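Local coordinates for thymocyte nuclear protein 1 (Leishmania major, PDB 2AR1) that is of unknown function but carries an EVE domain of the PUA clan and may recognise modified bases in nucleic acids, at residues 127-130 against 131-134. Residues are numbered along the deposited sequence; the frame is centred on the assembly and turned at random.
Sequences LTLH and ELKS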
ATOM      1  N   LEU A 127       2.200  -7.792 -11.842  1.00 19.92           N
ATOM      2  CA  LEU A 127       2.071  -9.204 -11.442  1.00 20.77           C
ATOM      3  C   LEU A 127       0.605  -9.461 -11.061  1.00 18.76           C
ATOM      4  O   LEU A 127       0.150  -8.973 -10.030  1.00 19.21           O
ATOM      5  CB  LEU A 127       3.026  -9.465 -10.290  1.00 19.72           C
ATOM      6  CG  LEU A 127       3.104 -10.884  -9.740  1.00 21.80           C
ATOM      7  CD1 LEU A 127       3.605 -11.858 -10.847  1.00 20.89           C
ATOM      8  CD2 LEU A 127       3.894 -11.022  -8.474  1.00 21.52           C
ATOM      9  N   THR A 128      -0.127 -10.195 -11.909  1.00 21.06           N
ATOM     10  CA  THR A 128      -1.538 -10.118 -11.807  1.00 18.49           C
ATOM     11  C   THR A 128      -2.060 -10.814 -10.561  1.00 19.11           C
ATOM     12  O   THR A 128      -1.412 -11.740 -10.025  1.00 17.65           O
ATOM     13  CB  THR A 128      -2.236 -10.806 -12.985  1.00 19.54           C
ATOM     14  OG1 THR A 128      -1.793 -12.194 -13.074  1.00 19.25           O
ATOM     15  CG2 THR A 128      -1.912 -10.041 -14.252  1.00 20.17           C
ATOM     16  N   LEU A 129      -3.272 -10.407 -10.190  1.00 19.44           N
ATOM     17  CA  LEU A 129      -4.014 -11.026  -9.074  1.00 18.33           C
ATOM     18  C   LEU A 129      -4.215 -12.519  -9.335  1.00 18.92           C
ATOM     19  O   LEU A 129      -4.008 -13.329  -8.390  1.00 16.66           O
ATOM     20  CB  LEU A 129      -5.279 -10.273  -8.770  1.00 20.13           C
ATOM     21  CG  LEU A 129      -5.982 -10.937  -7.607  1.00 26.83           C
ATOM     22  CD1 LEU A 129      -5.486 -10.600  -6.277  1.00 28.06           C
ATOM     23  CD2 LEU A 129      -7.465 -10.684  -7.801  1.00 35.93           C
ATOM     24  N   HIS A 130      -4.543 -12.853 -10.592  1.00 17.84           N
ATOM     25  CA  HIS A 130      -4.772 -14.282 -10.980  1.00 19.36           C
ATOM     26  C   HIS A 130      -3.523 -15.100 -10.588  1.00 21.78           C
ATOM     27  O   HIS A 130      -3.628 -16.147  -9.940  1.00 20.13           O
ATOM     28  CB  HIS A 130      -5.008 -14.404 -12.479  1.00 21.44           C
ATOM     29  CG  HIS A 130      -4.949 -15.821 -12.956  1.00 23.99           C
ATOM     30  ND1 HIS A 130      -6.009 -16.701 -12.821  1.00 34.51           N
ATOM     31  CD2 HIS A 130      -3.948 -16.528 -13.530  1.00 31.79           C
ATOM     32  CE1 HIS A 130      -5.680 -17.876 -13.334  1.00 33.35           C
ATOM     33  NE2 HIS A 130      -4.443 -17.788 -13.798  1.00 36.82           N
ATOM     34  N   GLU A 131      -2.319 -14.599 -10.909  1.00 19.41           N
ATOM     35  CA  GLU A 131      -1.128 -15.336 -10.543  1.00 17.17           C
ATOM     36  C   GLU A 131      -0.933 -15.376  -9.048  1.00 17.63           C
ATOM     37  O   GLU A 131      -0.390 -16.369  -8.557  1.00 20.47           O
ATOM     38  CB  GLU A 131       0.140 -14.821 -11.210  1.00 20.46           C
ATOM     39  CG  GLU A 131       0.213 -15.069 -12.696  1.00 28.10           C
ATOM     40  CD  GLU A 131      -0.161 -16.520 -13.104  1.00 34.64           C
ATOM     41  OE1 GLU A 131       0.347 -17.510 -12.509  1.00 39.48           O
ATOM     42  OE2 GLU A 131      -0.961 -16.693 -14.048  1.00 43.61           O
ATOM     43  N   LEU A 132      -1.325 -14.304  -8.348  1.00 16.21           N
ATOM     44  CA  LEU A 132      -1.075 -14.264  -6.899  1.00 17.72           C
ATOM     45  C   LEU A 132      -1.918 -15.380  -6.254  1.00 19.75           C
ATOM     46  O   LEU A 132      -1.497 -15.966  -5.236  1.00 19.74           O
ATOM     47  CB  LEU A 132      -1.422 -12.929  -6.268  1.00 18.83           C
ATOM     48  CG  LEU A 132      -0.516 -11.758  -6.710  1.00 19.75           C
ATOM     49  CD1 LEU A 132      -1.131 -10.426  -6.318  1.00 18.29           C
ATOM     50  CD2 LEU A 132       0.954 -11.855  -6.247  1.00 19.80           C
ATOM     51  N   LYS A 133      -3.084 -15.581  -6.815  1.00 18.92           N
ATOM     52  CA  LYS A 133      -4.029 -16.621  -6.305  1.00 18.93           C
ATOM     53  C   LYS A 133      -3.708 -18.078  -6.757  1.00 19.92           C
ATOM     54  O   LYS A 133      -4.456 -19.022  -6.475  1.00 17.46           O
ATOM     55  CB  LYS A 133      -5.496 -16.285  -6.700  1.00 20.72           C
ATOM     56  CG  LYS A 133      -6.061 -15.119  -5.906  1.00 25.00           C
ATOM     57  CD  LYS A 133      -7.569 -15.066  -5.972  1.00 24.52           C
ATOM     58  CE  LYS A 133      -8.175 -13.846  -5.320  1.00 23.64           C
ATOM     59  NZ  LYS A 133      -9.633 -13.699  -5.389  1.00 27.04           N
ATOM     60  N   SER A 134      -2.618 -18.225  -7.506  1.00 18.18           N
ATOM     61  CA  SER A 134      -2.205 -19.493  -8.088  1.00 14.98           C
ATOM     62  C   SER A 134      -0.818 -19.903  -7.538  1.00 14.13           C
ATOM     63  O   SER A 134      -0.036 -20.586  -8.205  1.00 16.05           O
ATOM     64  CB  SER A 134      -2.150 -19.333  -9.636  1.00 18.24           C
ATOM     65  OG  SER A 134      -3.404 -18.988 -10.144  1.00 19.42           O
TER
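Thr-128 is the N-cap of the one-turn helix 129-132: its OG1 accepts a hydrogen bond from Glu-131 N just where the strand before it runs out. A chi1 of 56° tucks OG1 in over its own backbone, facing the first turn, and the bond spans 3.3 Å from OG1 to Glu-131 N, with a fairly straight N-H approach of 160°. The Glu-131 side chain runs beside that of the threonine in the same direction, and its CG packs 3.5 Å from Thr-128 OG1. From there the chain bends sharply at chi2 and swings the carboxylate across to His-130, where OE2 meets the ring edge in plane, 3.0 Å from CD2. The ring and carboxylate planes are steeply inclined to each other, 71° apart, and OE2 touches a ring carbon here; the stronger partner of this carboxylate is Arg-135, which forms a salt bridge with OE1. Over one face of the imidazole, towards its rim, lies Ser-134 OG, which is also 2.9 Å from His-130 O.

The backbone turn closes with Leu-132 N donating to Thr-128 O and Lys-133 N to Leu-129 O (2.9 Å). On the apolar side, Leu-132 CD2 meets Leu-127 CD2 at 3.8 Å, while its other methyl, CD1, faces Leu-129 CD1 more loosely at 4.4 Å. Leu-132 thus bridges the last part of the strand and the start of the helix. The extended Lys-133 chain crosses Leu-129, CE against CD2.

This short helix follows directly on strand 113-128, whose Leu-127 pairs through its backbone with Val-77. Leu-127 and Leu-132 both pack on Ile-162 of helix 156-169, whereas Leu-129 and Leu-132 reach Phe-144 of helix 142-145 and Tyr-68 of strand 64-69, joining the turn to both helices and the sheet.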